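Local coordinates for bifunctional GH43-CE protein (Bacteroides eggerthii, PDB 6MLY), which probably cleaves xylose residues from xylan as a family 43 glycoside hydrolase and carries a second, carbohydrate esterase domain on the same chain, at residues A[48-53]-A[333-338]; A[536-541]-A[615-620]; A[732-737]-A[760-765]. All coordinates share one frame; numbering follows the deposited sequence.

Contact 1 of 3, residues A[48-53]-A[333-338]; sequences TMHMSP and QWNHNP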
ATOM      1  N   THR A  48       2.822   3.005 -21.361  1.00 69.92           N
ATOM      2  CA  THR A  48       3.221   2.050 -20.321  1.00 69.20           C
ATOM      3  C   THR A  48       4.750   1.993 -20.194  1.00 69.58           C
ATOM      4  O   THR A  48       5.268   1.154 -19.453  1.00 69.78           O
ATOM      5  CB  THR A  48       2.689   0.643 -20.614  1.00 67.73           C
ATOM      6  OG1 THR A  48       3.272   0.193 -21.840  1.00 67.72           O
ATOM      7  CG2 THR A  48       1.179   0.600 -20.684  1.00 67.43           C
ATOM      8  N   MET A  49       5.454   2.879 -20.909  1.00 70.45           N
ATOM      9  CA  MET A  49       6.897   3.066 -20.785  1.00 70.85           C
ATOM     10  C   MET A  49       7.614   1.720 -20.965  1.00 69.99           C
ATOM     11  O   MET A  49       7.636   1.170 -22.071  1.00 70.92           O
ATOM     12  CB  MET A  49       7.237   3.693 -19.426  1.00 71.67           C
ATOM     13  CG  MET A  49       6.794   5.137 -19.309  1.00 73.39           C
ATOM     14  SD  MET A  49       6.537   5.658 -17.596  1.00 74.53           S
ATOM     15  CE  MET A  49       5.651   7.194 -17.865  1.00 75.91           C
ATOM     16  N   HIS A  50       8.126   1.165 -19.857  1.00 69.86           N
ATOM     17  CA  HIS A  50       9.106   0.080 -19.869  1.00 69.72           C
ATOM     18  C   HIS A  50       8.423  -1.293 -19.828  1.00 68.58           C
ATOM     19  O   HIS A  50       9.110  -2.303 -19.745  1.00 68.55           O
ATOM     20  CB  HIS A  50      10.082   0.237 -18.697  1.00 70.61           C
ATOM     21  CG  HIS A  50       9.394   0.319 -17.377  1.00 70.51           C
ATOM     22  ND1 HIS A  50       9.211   1.515 -16.722  1.00 71.34           N
ATOM     23  CD2 HIS A  50       8.792  -0.624 -16.626  1.00 70.17           C
ATOM     24  CE1 HIS A  50       8.549   1.307 -15.610  1.00 71.27           C
ATOM     25  NE2 HIS A  50       8.280   0.001 -15.524  1.00 70.80           N
ATOM     26  N   MET A  51       7.087  -1.327 -19.891  1.00 67.93           N
ATOM     27  CA  MET A  51       6.341  -2.583 -19.915  1.00 67.16           C
ATOM     28  C   MET A  51       6.410  -3.218 -21.310  1.00 66.48           C
ATOM     29  O   MET A  51       6.612  -2.542 -22.313  1.00 67.14           O
ATOM     30  CB  MET A  51       4.870  -2.373 -19.539  1.00 67.06           C
ATOM     31  CG  MET A  51       4.662  -1.715 -18.191  1.00 67.52           C
ATOM     32  SD  MET A  51       5.528  -2.529 -16.815  1.00 68.62           S
ATOM     33  CE  MET A  51       4.403  -3.881 -16.479  1.00 68.35           C
ATOM     34  N   SER A  52       6.207  -4.537 -21.336  1.00 65.72           N
ATOM     35  CA  SER A  52       6.214  -5.359 -22.529  1.00 65.25           C
ATOM     36  C   SER A  52       5.036  -6.331 -22.457  1.00 64.52           C
ATOM     37  O   SER A  52       4.986  -7.149 -21.539  1.00 64.28           O
ATOM     38  CB  SER A  52       7.532  -6.086 -22.647  1.00 66.24           C
ATOM     39  OG  SER A  52       7.443  -7.190 -23.537  1.00 66.39           O
ATOM     40  N   PRO A  53       4.092  -6.252 -23.412  1.00 63.68           N
ATOM     41  CA  PRO A  53       4.120  -5.395 -24.590  1.00 63.57           C
ATOM     42  C   PRO A  53       3.871  -3.903 -24.311  1.00 63.52           C
ATOM     43  O   PRO A  53       3.555  -3.525 -23.167  1.00 63.04           O
ATOM     44  CB  PRO A  53       2.994  -5.955 -25.472  1.00 63.07           C
ATOM     45  CG  PRO A  53       2.002  -6.492 -24.485  1.00 63.03           C
ATOM     46  CD  PRO A  53       2.873  -7.075 -23.394  1.00 63.47           C
ATOM     47  N   GLN A 333       1.004  -7.358 -18.726  1.00 62.90           N
ATOM     48  CA  GLN A 333       2.235  -6.808 -19.302  1.00 62.99           C
ATOM     49  C   GLN A 333       3.398  -7.159 -18.359  1.00 63.22           C
ATOM     50  O   GLN A 333       3.286  -6.988 -17.147  1.00 63.45           O
ATOM     51  CB  GLN A 333       2.155  -5.285 -19.496  1.00 63.47           C
ATOM     52  CG  GLN A 333       0.815  -4.755 -20.005  1.00 63.20           C
ATOM     53  CD  GLN A 333       0.831  -3.263 -20.251  1.00 63.94           C
ATOM     54  OE1 GLN A 333       1.888  -2.644 -20.324  1.00 64.84           O
ATOM     55  NE2 GLN A 333      -0.344  -2.664 -20.391  1.00 63.97           N
ATOM     56  N   TRP A 334       4.514  -7.634 -18.928  1.00 63.59           N
ATOM     57  CA  TRP A 334       5.738  -7.927 -18.181  1.00 64.56           C
ATOM     58  C   TRP A 334       6.459  -6.624 -17.815  1.00 65.17           C
ATOM     59  O   TRP A 334       6.233  -5.585 -18.418  1.00 65.03           O
ATOM     60  CB  TRP A 334       6.676  -8.834 -18.985  1.00 64.93           C
ATOM     61  CG  TRP A 334       6.062 -10.112 -19.467  1.00 65.34           C
ATOM     62  CD1 TRP A 334       5.444 -10.326 -20.664  1.00 65.32           C
ATOM     63  CD2 TRP A 334       6.041 -11.373 -18.778  1.00 65.30           C
ATOM     64  NE1 TRP A 334       5.028 -11.627 -20.761  1.00 65.13           N
ATOM     65  CE2 TRP A 334       5.381 -12.293 -19.621  1.00 65.36           C
ATOM     66  CE3 TRP A 334       6.511 -11.815 -17.538  1.00 65.60           C
ATOM     67  CZ2 TRP A 334       5.178 -13.622 -19.258  1.00 65.48           C
ATOM     68  CZ3 TRP A 334       6.310 -13.130 -17.182  1.00 65.80           C
ATOM     69  CH2 TRP A 334       5.652 -14.019 -18.032  1.00 65.77           C
ATOM     70  N   ASN A 335       7.343  -6.712 -16.819  1.00 66.29           N
ATOM     71  CA  ASN A 335       8.299  -5.663 -16.485  1.00 67.17           C
ATOM     72  C   ASN A 335       9.553  -5.876 -17.339  1.00 67.38           C
ATOM     73  O   ASN A 335      10.273  -6.861 -17.135  1.00 67.47           O
ATOM     74  CB  ASN A 335       8.643  -5.675 -14.994  1.00 68.67           C
ATOM     75  CG  ASN A 335       9.750  -4.712 -14.615  1.00 69.95           C
ATOM     76  OD1 ASN A 335       9.861  -3.623 -15.177  1.00 70.92           O
ATOM     77  ND2 ASN A 335      10.555  -5.099 -13.637  1.00 72.41           N
ATOM     78  N   HIS A 336       9.792  -4.958 -18.287  1.00 66.85           N
ATOM     79  CA  HIS A 336      10.889  -5.057 -19.248  1.00 67.28           C
ATOM     80  C   HIS A 336      10.682  -6.303 -20.118  1.00 66.70           C
ATOM     81  O   HIS A 336       9.653  -6.974 -20.009  1.00 66.19           O
ATOM     82  CB  HIS A 336      12.250  -5.044 -18.531  1.00 68.38           C
ATOM     83  CG  HIS A 336      12.741  -3.687 -18.151  1.00 69.17           C
ATOM     84  ND1 HIS A 336      12.122  -2.918 -17.183  1.00 69.06           N
ATOM     85  CD2 HIS A 336      13.808  -2.977 -18.574  1.00 70.07           C
ATOM     86  CE1 HIS A 336      12.776  -1.784 -17.043  1.00 69.88           C
ATOM     87  NE2 HIS A 336      13.815  -1.796 -17.885  1.00 70.61           N
ATOM     88  N   ASN A 337      11.655  -6.590 -20.991  1.00 67.64           N
ATOM     89  CA  ASN A 337      11.563  -7.692 -21.940  1.00 68.16           C
ATOM     90  C   ASN A 337      11.548  -9.023 -21.198  1.00 67.88           C
ATOM     91  O   ASN A 337      12.489  -9.342 -20.475  1.00 68.81           O
ATOM     92  CB  ASN A 337      12.705  -7.677 -22.957  1.00 69.05           C
ATOM     93  CG  ASN A 337      12.568  -6.556 -23.957  1.00 69.22           C
ATOM     94  OD1 ASN A 337      11.588  -5.817 -23.927  1.00 69.31           O
ATOM     95  ND2 ASN A 337      13.545  -6.421 -24.840  1.00 70.27           N
ATOM     96  N   PRO A 338      10.495  -9.853 -21.386  1.00 67.59           N
ATOM     97  CA  PRO A 338      10.435 -11.163 -20.742  1.00 67.69           C
ATOM     98  C   PRO A 338      11.465 -12.125 -21.349  1.00 68.45           C
ATOM     99  O   PRO A 338      11.836 -11.962 -22.510  1.00 69.15           O
ATOM    100  CB  PRO A 338       9.006 -11.644 -21.038  1.00 66.97           C
ATOM    101  CG  PRO A 338       8.636 -10.942 -22.323  1.00 66.63           C
ATOM    102  CD  PRO A 338       9.328  -9.598 -22.246  1.00 66.81           C
TER
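Gln-333 meets Thr-48 and Met-51 at the start of a short antiparallel beta pairing. Here strand 51-52 of the family 43 hydrolase part adds an outermost strand to a sheet of the concanavalin A-like part. The side chain of Gln-333 is extended beyond CG (chi2 -177°). That reach lays OE1 3.3 Å from Thr-48 CG2 and close to Met-51 CB. Trp-334 forms the hydrogen-bonded pair with Ser-52. Ser-52 N donates to Trp-334 O at 3.1 Å, and Trp-334 N donates to Ser-52 O at 2.7 Å. The same Ser-52 O lies at the edge of the indole, near its plane, by CD1. Met-51 bends at chi2 and chi3, which carries SD and CE to Trp-334 O. Asn-335 is the non-hydrogen-bonded partner of Met-51. Its OD1 takes a bond of 3.1 Å from His-336 ND1, with the donor above the carbonyl plane but OD1 in the plane of the ring. His-336 N makes a weak bond of 3.1 Å to His-50 O. The two imidazoles are turned 26° from parallel, with centroids 5.4 Å apart and hardly any shared face. Tyr-91 OH bonds to Asn-335 ND2 and Thr-90 N to His-336 NE2, so both ring nitrogens of His-336 are held. An alanine in place of His-336 would probably leave Asn-335 OD1 and Thr-90 N without their mates and open a gap beside His-50. Pro-338 puts CD 3.3 Å from Ser-52 OG, a hydroxyl bonded to Asp-74 O.

Contact 2 of 3, residues A[536-541]-A[615-620]; sequences IYLPDM and YKLDTS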
ATOM      1  N   ILE A 536      -5.320  -0.226  13.558  1.00 79.19           N
ATOM      2  CA  ILE A 536      -6.579  -0.902  13.894  1.00 78.00           C
ATOM      3  C   ILE A 536      -6.646  -2.227  13.125  1.00 77.34           C
ATOM      4  O   ILE A 536      -6.167  -2.306  11.998  1.00 77.96           O
ATOM      5  CB  ILE A 536      -7.790   0.009  13.607  1.00 78.14           C
ATOM      6  CG1 ILE A 536      -7.639   1.366  14.300  1.00 78.64           C
ATOM      7  CG2 ILE A 536      -9.096  -0.681  13.991  1.00 77.84           C
ATOM      8  CD1 ILE A 536      -8.798   2.304  14.076  1.00 79.66           C
ATOM      9  N   TYR A 537      -7.223  -3.253  13.768  1.00 77.24           N
ATOM     10  CA  TYR A 537      -7.422  -4.590  13.204  1.00 76.71           C
ATOM     11  C   TYR A 537      -8.756  -5.158  13.695  1.00 78.07           C
ATOM     12  O   TYR A 537      -8.974  -5.231  14.906  1.00 78.97           O
ATOM     13  CB  TYR A 537      -6.332  -5.560  13.664  1.00 76.23           C
ATOM     14  CG  TYR A 537      -4.915  -5.190  13.310  1.00 76.59           C
ATOM     15  CD1 TYR A 537      -4.141  -4.413  14.158  1.00 76.24           C
ATOM     16  CD2 TYR A 537      -4.330  -5.656  12.143  1.00 76.59           C
ATOM     17  CE1 TYR A 537      -2.827  -4.092  13.850  1.00 77.97           C
ATOM     18  CE2 TYR A 537      -3.022  -5.339  11.813  1.00 78.28           C
ATOM     19  CZ  TYR A 537      -2.267  -4.557  12.670  1.00 79.03           C
ATOM     20  OH  TYR A 537      -0.979  -4.244  12.341  1.00 82.68           O
ATOM     21  N   LEU A 538      -9.626  -5.577  12.767  1.00 78.57           N
ATOM     22  CA  LEU A 538     -10.882  -6.257  13.123  1.00 79.57           C
ATOM     23  C   LEU A 538     -10.789  -7.739  12.769  1.00 82.03           C
ATOM     24  O   LEU A 538     -10.042  -8.119  11.870  1.00 82.84           O
ATOM     25  CB  LEU A 538     -12.063  -5.614  12.387  1.00 78.74           C
ATOM     26  CG  LEU A 538     -12.108  -4.088  12.390  1.00 78.77           C
ATOM     27  CD1 LEU A 538     -13.401  -3.587  11.758  1.00 79.92           C
ATOM     28  CD2 LEU A 538     -11.947  -3.525  13.791  1.00 78.02           C
ATOM     29  N   PRO A 539     -11.555  -8.617  13.457  1.00 84.28           N
ATOM     30  CA  PRO A 539     -11.749  -9.993  13.002  1.00 85.73           C
ATOM     31  C   PRO A 539     -12.517  -9.979  11.677  1.00 88.08           C
ATOM     32  O   PRO A 539     -13.399  -9.139  11.500  1.00 90.99           O
ATOM     33  CB  PRO A 539     -12.592 -10.665  14.095  1.00 87.82           C
ATOM     34  CG  PRO A 539     -12.515  -9.721  15.284  1.00 87.59           C
ATOM     35  CD  PRO A 539     -12.276  -8.341  14.708  1.00 85.67           C
ATOM     36  N   ASP A 540     -12.183 -10.911  10.777  1.00 89.60           N
ATOM     37  CA  ASP A 540     -12.755 -10.945   9.434  1.00 90.21           C
ATOM     38  C   ASP A 540     -14.147 -11.599   9.461  1.00 92.14           C
ATOM     39  O   ASP A 540     -14.848 -11.572   8.454  1.00 94.26           O
ATOM     40  CB  ASP A 540     -11.812 -11.639   8.448  1.00 91.10           C
ATOM     41  CG  ASP A 540     -11.801 -11.004   7.064  1.00 92.59           C
ATOM     42  OD1 ASP A 540     -12.883 -10.597   6.591  1.00 94.22           O
ATOM     43  OD2 ASP A 540     -10.706 -10.908   6.473  1.00 95.53           O
ATOM     44  N   MET A 541     -14.540 -12.185  10.602  1.00 90.46           N
ATOM     45  CA  MET A 541     -15.910 -12.677  10.824  1.00 89.10           C
ATOM     46  C   MET A 541     -16.869 -11.478  10.890  1.00 89.30           C
ATOM     47  O   MET A 541     -16.846 -10.733  11.866  1.00 91.23           O
ATOM     48  CB  MET A 541     -16.001 -13.482  12.127  1.00 88.24           C
ATOM     49  N   TYR A 615     -15.028   2.477  12.654  1.00 77.72           N
ATOM     50  CA  TYR A 615     -14.212   1.243  12.579  1.00 76.74           C
ATOM     51  C   TYR A 615     -14.924   0.050  13.237  1.00 76.64           C
ATOM     52  O   TYR A 615     -14.276  -0.943  13.541  1.00 75.78           O
ATOM     53  CB  TYR A 615     -12.845   1.450  13.238  1.00 75.63           C
ATOM     54  CG  TYR A 615     -12.013   2.576  12.675  1.00 76.46           C
ATOM     55  CD1 TYR A 615     -11.373   2.452  11.454  1.00 76.91           C
ATOM     56  CD2 TYR A 615     -11.838   3.760  13.375  1.00 77.03           C
ATOM     57  CE1 TYR A 615     -10.595   3.476  10.936  1.00 77.52           C
ATOM     58  CE2 TYR A 615     -11.063   4.792  12.876  1.00 78.06           C
ATOM     59  CZ  TYR A 615     -10.438   4.650  11.651  1.00 78.37           C
ATOM     60  OH  TYR A 615      -9.675   5.664  11.147  1.00 79.93           O
ATOM     61  N   LYS A 616     -16.245   0.152  13.437  1.00 78.67           N
ATOM     62  CA  LYS A 616     -17.104  -0.928  13.955  1.00 79.49           C
ATOM     63  C   LYS A 616     -16.608  -1.380  15.339  1.00 78.84           C
ATOM     64  O   LYS A 616     -16.541  -2.583  15.618  1.00 78.73           O
ATOM     65  CB  LYS A 616     -17.152  -2.101  12.964  1.00 81.58           C
ATOM     66  CG  LYS A 616     -17.674  -1.768  11.569  1.00 82.41           C
ATOM     67  CD  LYS A 616     -18.103  -2.982  10.753  1.00 85.04           C
ATOM     68  CE  LYS A 616     -16.977  -3.962  10.481  1.00 85.67           C
ATOM     69  NZ  LYS A 616     -17.438  -5.159   9.731  1.00 86.44           N
ATOM     70  N   LEU A 617     -16.280  -0.408  16.204  1.00 77.75           N
ATOM     71  CA  LEU A 617     -15.714  -0.674  17.540  1.00 76.63           C
ATOM     72  C   LEU A 617     -16.781  -0.453  18.620  1.00 76.18           C
ATOM     73  O   LEU A 617     -17.241   0.671  18.831  1.00 74.76           O
ATOM     74  CB  LEU A 617     -14.504   0.236  17.784  1.00 76.37           C
ATOM     75  CG  LEU A 617     -13.350   0.097  16.790  1.00 75.80           C
ATOM     76  CD1 LEU A 617     -12.160   0.944  17.213  1.00 75.62           C
ATOM     77  CD2 LEU A 617     -12.928  -1.356  16.626  1.00 75.03           C
ATOM     78  N   ASP A 618     -17.151  -1.551  19.294  1.00 75.89           N
ATOM     79  CA  ASP A 618     -18.004  -1.555  20.476  1.00 75.94           C
ATOM     80  C   ASP A 618     -17.138  -1.155  21.674  1.00 75.73           C
ATOM     81  O   ASP A 618     -16.440  -1.992  22.243  1.00 76.94           O
ATOM     82  CB  ASP A 618     -18.658  -2.928  20.675  1.00 75.66           C
ATOM     83  CG  ASP A 618     -19.660  -3.018  21.819  1.00 76.07           C
ATOM     84  OD1 ASP A 618     -19.594  -2.179  22.740  1.00 75.99           O
ATOM     85  OD2 ASP A 618     -20.501  -3.943  21.785  1.00 76.29           O
ATOM     86  N   THR A 619     -17.194   0.128  22.049  1.00 75.53           N
ATOM     87  CA  THR A 619     -16.394   0.660  23.149  1.00 74.88           C
ATOM     88  C   THR A 619     -17.183   0.606  24.465  1.00 74.55           C
ATOM     89  O   THR A 619     -16.998   1.462  25.328  1.00 75.03           O
ATOM     90  CB  THR A 619     -15.929   2.086  22.837  1.00 75.59           C
ATOM     91  OG1 THR A 619     -17.077   2.935  22.850  1.00 76.91           O
ATOM     92  CG2 THR A 619     -15.221   2.186  21.505  1.00 75.30           C
ATOM     93  N   SER A 620     -18.072  -0.386  24.601  1.00 73.93           N
ATOM     94  CA  SER A 620     -18.609  -0.775  25.894  1.00 74.04           C
ATOM     95  C   SER A 620     -17.527  -1.556  26.654  1.00 72.89           C
ATOM     96  O   SER A 620     -17.559  -1.628  27.877  1.00 73.14           O
ATOM     97  CB  SER A 620     -19.889  -1.568  25.754  1.00 75.09           C
ATOM     98  OG  SER A 620     -19.632  -2.891  25.304  1.00 74.58           O
TER
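Ile-536 and Tyr-615 hold the CA atoms that come nearest, 8.0 Å apart, and no hydrogen bond joins segments 536-541 and 615-620. The contact is made by side chains, with one backbone oxygen, Tyr-615 O, taking part. The Ile-536 side chain runs at about a right angle to that of Tyr-615. Its CG1 is anti to the carbonyl carbon and CD1 continues straight out (chi2 -179°). This sets the CD1 methyl over the middle of the phenol ring. It is a CH-pi contact, with CD1 3.4 Å from the ring centroid and 8° off the ring normal. Trp-519 meets the same ring edge-to-face and also touches Ile-536. Both segments belong to the esterase part, an alpha/beta hydrolase fold with a central mixed sheet. Strand 533-537 and strand 617-619 are not neighbours in it. Strands 579-584 and 546-552 come between them in the order of pairing. Leu-538 follows strand 533-537 and spreads its two methyls over the start of the other segment. CD1 lies 3.3 Å from Tyr-615 O and 3.8 Å from Lys-616 CE, where the lysine chain bends at chi3 and crosses it. CD2 meets Leu-617 CD2 at 3.7 Å, tip to tip. Leu-617 also packs on Val-548 of strand 546-552 and on Ile-608 of helix 596-610.

Contact 3 of 3, residues A[732-737]-A[760-765]; sequences HGEADT and FISVPG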
ATOM      1  N   HIS A 732       4.537 -12.646  35.017  1.00 71.84           N
ATOM      2  CA  HIS A 732       5.967 -12.380  35.180  1.00 72.53           C
ATOM      3  C   HIS A 732       6.749 -13.682  35.378  1.00 74.76           C
ATOM      4  O   HIS A 732       6.372 -14.527  36.188  1.00 75.96           O
ATOM      5  CB  HIS A 732       6.220 -11.440  36.368  1.00 71.96           C
ATOM      6  CG  HIS A 732       7.449 -10.611  36.212  1.00 70.60           C
ATOM      7  ND1 HIS A 732       7.439  -9.242  36.377  1.00 69.86           N
ATOM      8  CD2 HIS A 732       8.713 -10.940  35.874  1.00 71.05           C
ATOM      9  CE1 HIS A 732       8.647  -8.767  36.162  1.00 70.17           C
ATOM     10  NE2 HIS A 732       9.446  -9.787  35.849  1.00 70.81           N
ATOM     11  N   GLY A 733       7.864 -13.805  34.652  1.00 76.21           N
ATOM     12  CA  GLY A 733       8.782 -14.929  34.771  1.00 77.68           C
ATOM     13  C   GLY A 733       9.636 -14.840  36.026  1.00 78.66           C
ATOM     14  O   GLY A 733       9.836 -13.751  36.573  1.00 78.51           O
ATOM     15  N   GLU A 734      10.147 -15.999  36.466  1.00 79.90           N
ATOM     16  CA  GLU A 734      10.979 -16.135  37.664  1.00 80.37           C
ATOM     17  C   GLU A 734      12.460 -15.880  37.340  1.00 80.51           C
ATOM     18  O   GLU A 734      13.269 -15.741  38.248  1.00 80.93           O
ATOM     19  CB  GLU A 734      10.808 -17.533  38.260  1.00 81.96           C
ATOM     20  CG  GLU A 734       9.458 -17.760  38.920  1.00 81.98           C
ATOM     21  CD  GLU A 734       9.372 -19.023  39.759  1.00 83.46           C
ATOM     22  OE1 GLU A 734       9.800 -20.091  39.270  1.00 83.01           O
ATOM     23  OE2 GLU A 734       8.895 -18.932  40.909  1.00 83.70           O
ATOM     24  N   ALA A 735      12.800 -15.825  36.046  1.00 80.76           N
ATOM     25  CA  ALA A 735      14.174 -15.616  35.563  1.00 80.66           C
ATOM     26  C   ALA A 735      14.217 -14.436  34.575  1.00 79.30           C
ATOM     27  O   ALA A 735      14.840 -14.519  33.515  1.00 78.79           O
ATOM     28  CB  ALA A 735      14.685 -16.890  34.937  1.00 81.65           C
ATOM     29  N   ASP A 736      13.551 -13.339  34.951  1.00 77.38           N
ATOM     30  CA  ASP A 736      13.504 -12.096  34.202  1.00 75.89           C
ATOM     31  C   ASP A 736      14.591 -11.155  34.738  1.00 76.44           C
ATOM     32  O   ASP A 736      14.496 -10.675  35.867  1.00 76.45           O
ATOM     33  CB  ASP A 736      12.115 -11.473  34.324  1.00 75.38           C
ATOM     34  CG  ASP A 736      11.827 -10.392  33.303  1.00 75.34           C
ATOM     35  OD1 ASP A 736      12.756  -9.615  32.990  1.00 76.13           O
ATOM     36  OD2 ASP A 736      10.675 -10.340  32.831  1.00 75.74           O
ATOM     37  N   THR A 737      15.596 -10.866  33.904  1.00 76.58           N
ATOM     38  CA  THR A 737      16.866 -10.290  34.356  1.00 77.69           C
ATOM     39  C   THR A 737      16.941  -8.774  34.106  1.00 77.32           C
ATOM     40  O   THR A 737      17.946  -8.161  34.460  1.00 78.82           O
ATOM     41  CB  THR A 737      18.047 -11.019  33.704  1.00 78.45           C
ATOM     42  OG1 THR A 737      17.856 -11.067  32.286  1.00 78.07           O
ATOM     43  CG2 THR A 737      18.216 -12.425  34.237  1.00 79.00           C
ATOM     44  N   PHE A 760      -2.513 -13.620  39.535  1.00 71.85           N
ATOM     45  CA  PHE A 760      -1.070 -13.466  39.347  1.00 72.36           C
ATOM     46  C   PHE A 760      -0.508 -14.776  38.780  1.00 73.26           C
ATOM     47  O   PHE A 760      -0.801 -15.849  39.314  1.00 73.41           O
ATOM     48  CB  PHE A 760      -0.381 -13.084  40.660  1.00 72.78           C
ATOM     49  CG  PHE A 760       1.124 -13.173  40.616  1.00 73.05           C
ATOM     50  CD1 PHE A 760       1.863 -12.297  39.838  1.00 73.28           C
ATOM     51  CD2 PHE A 760       1.803 -14.140  41.341  1.00 73.93           C
ATOM     52  CE1 PHE A 760       3.245 -12.384  39.790  1.00 73.87           C
ATOM     53  CE2 PHE A 760       3.186 -14.223  41.293  1.00 74.46           C
ATOM     54  CZ  PHE A 760       3.906 -13.343  40.521  1.00 74.26           C
ATOM     55  N   ILE A 761       0.285 -14.675  37.702  1.00 73.64           N
ATOM     56  CA  ILE A 761       0.828 -15.844  36.987  1.00 74.76           C
ATOM     57  C   ILE A 761       2.360 -15.796  37.001  1.00 76.25           C
ATOM     58  O   ILE A 761       2.963 -14.903  36.421  1.00 76.10           O
ATOM     59  CB  ILE A 761       0.280 -15.929  35.552  1.00 74.09           C
ATOM     60  CG1 ILE A 761      -1.250 -15.965  35.546  1.00 74.20           C
ATOM     61  CG2 ILE A 761       0.881 -17.121  34.822  1.00 74.19           C
ATOM     62  CD1 ILE A 761      -1.861 -15.954  34.165  1.00 74.29           C
ATOM     63  N   SER A 762       2.962 -16.803  37.645  1.00 78.76           N
ATOM     64  CA  SER A 762       4.396 -16.891  37.859  1.00 79.56           C
ATOM     65  C   SER A 762       4.963 -18.053  37.032  1.00 80.96           C
ATOM     66  O   SER A 762       4.906 -19.209  37.462  1.00 83.29           O
ATOM     67  CB  SER A 762       4.689 -17.043  39.332  1.00 80.10           C
ATOM     68  OG  SER A 762       6.045 -16.745  39.616  1.00 80.72           O
ATOM     69  N   VAL A 763       5.493 -17.734  35.844  1.00 80.76           N
ATOM     70  CA  VAL A 763       6.054 -18.731  34.921  1.00 82.27           C
ATOM     71  C   VAL A 763       7.417 -19.181  35.450  1.00 84.07           C
ATOM     72  O   VAL A 763       8.314 -18.357  35.618  1.00 84.25           O
ATOM     73  CB  VAL A 763       6.152 -18.173  33.484  1.00 81.26           C
ATOM     74  CG1 VAL A 763       6.861 -19.130  32.537  1.00 81.79           C
ATOM     75  CG2 VAL A 763       4.783 -17.808  32.928  1.00 79.99           C
ATOM     76  N   PRO A 764       7.624 -20.489  35.742  1.00 86.51           N
ATOM     77  CA  PRO A 764       8.926 -20.973  36.210  1.00 88.69           C
ATOM     78  C   PRO A 764      10.053 -20.822  35.175  1.00 89.75           C
ATOM     79  O   PRO A 764      11.206 -20.610  35.554  1.00 91.94           O
ATOM     80  CB  PRO A 764       8.695 -22.461  36.532  1.00 89.93           C
ATOM     81  CG  PRO A 764       7.190 -22.597  36.648  1.00 88.45           C
ATOM     82  CD  PRO A 764       6.622 -21.564  35.696  1.00 87.35           C
ATOM     83  N   GLY A 765       9.713 -20.945  33.888  1.00 89.59           N
ATOM     84  CA  GLY A 765      10.657 -20.711  32.793  1.00 91.06           C
ATOM     85  C   GLY A 765      11.409 -19.400  32.965  1.00 91.45           C
ATOM     86  O   GLY A 765      12.616 -19.398  33.212  1.00 95.13           O
TER
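His-732 and Ile-761 make the first bond between two strands that run side by side in the same direction. Their touching parts differ by 24° in direction. His-732 N donates to Ile-761 O at 3.1 Å. Val-763 N then donates weakly to His-732 O at 3.3 Å. Glu-734 N closes the series with a bond of 3.1 Å to Val-763 O. The pairing is loose. Gly-733 sits beside Val-763, and its CA is 3.6 Å from Val-763 O in a CA-H...O contact. Past the strand end, Glu-734 takes over. Its CG is anti to the carbonyl carbon (chi1 -71°), which brings CG 3.6 Å from Ser-762 OG. The chain then extends over Pro-764, with OE1 3.3 Å from Pro-764 CA. Glu-734 and Ser-762 form no hydrogen bond across the contact. Ala-735 CB touches Gly-765 O at 3.7 Å.

The His-732 ring leads away from segment 760-765. Ser-744 OG bonds to its ND1 and Val-739 O to its NE2, which fixes the turn of the ring. Asp-736 CB lies at the edge of this ring, in its plane. Two helices cover the second strand: Phe-760 packs on helix 741-752 through Ser-744, Ile-745 and Ser-748, while Ile-761 and Val-763 touch Thr-777 of helix 775-789.

Further out, Asp-736 OD2 bonds to His-768 ND1, and Asp-736 OD1 is weakly bonded to Val-739 N. Strand 727-733, helix 741-752 and strand 757-763 form a beta-alpha-beta crossover of the alpha/beta hydrolase fold. The loop after its first strand carries Asp-736, consistent with the acid of a Ser-His-Asp catalytic triad.

How the contacts relate
The three contacts follow one another along the chain and none touches another. Contact 1 joins the family 43 glycoside hydrolase part to the concanavalin A-like part. Contacts 2 and 3 both lie in the esterase part and reach the same mixed sheet, at well separated places. Their centres are 32 Å apart, with nearest atoms about 22 Å apart. Contact 1 is on the opposite side of the chain's centre, 42 Å from contact 2 and 57 Å from contact 3, centre to centre. Contact 3 holds one member of the probable esterase triad. Contact 1 lies away from the predicted glycosidase site. All three lie away from the sodium site.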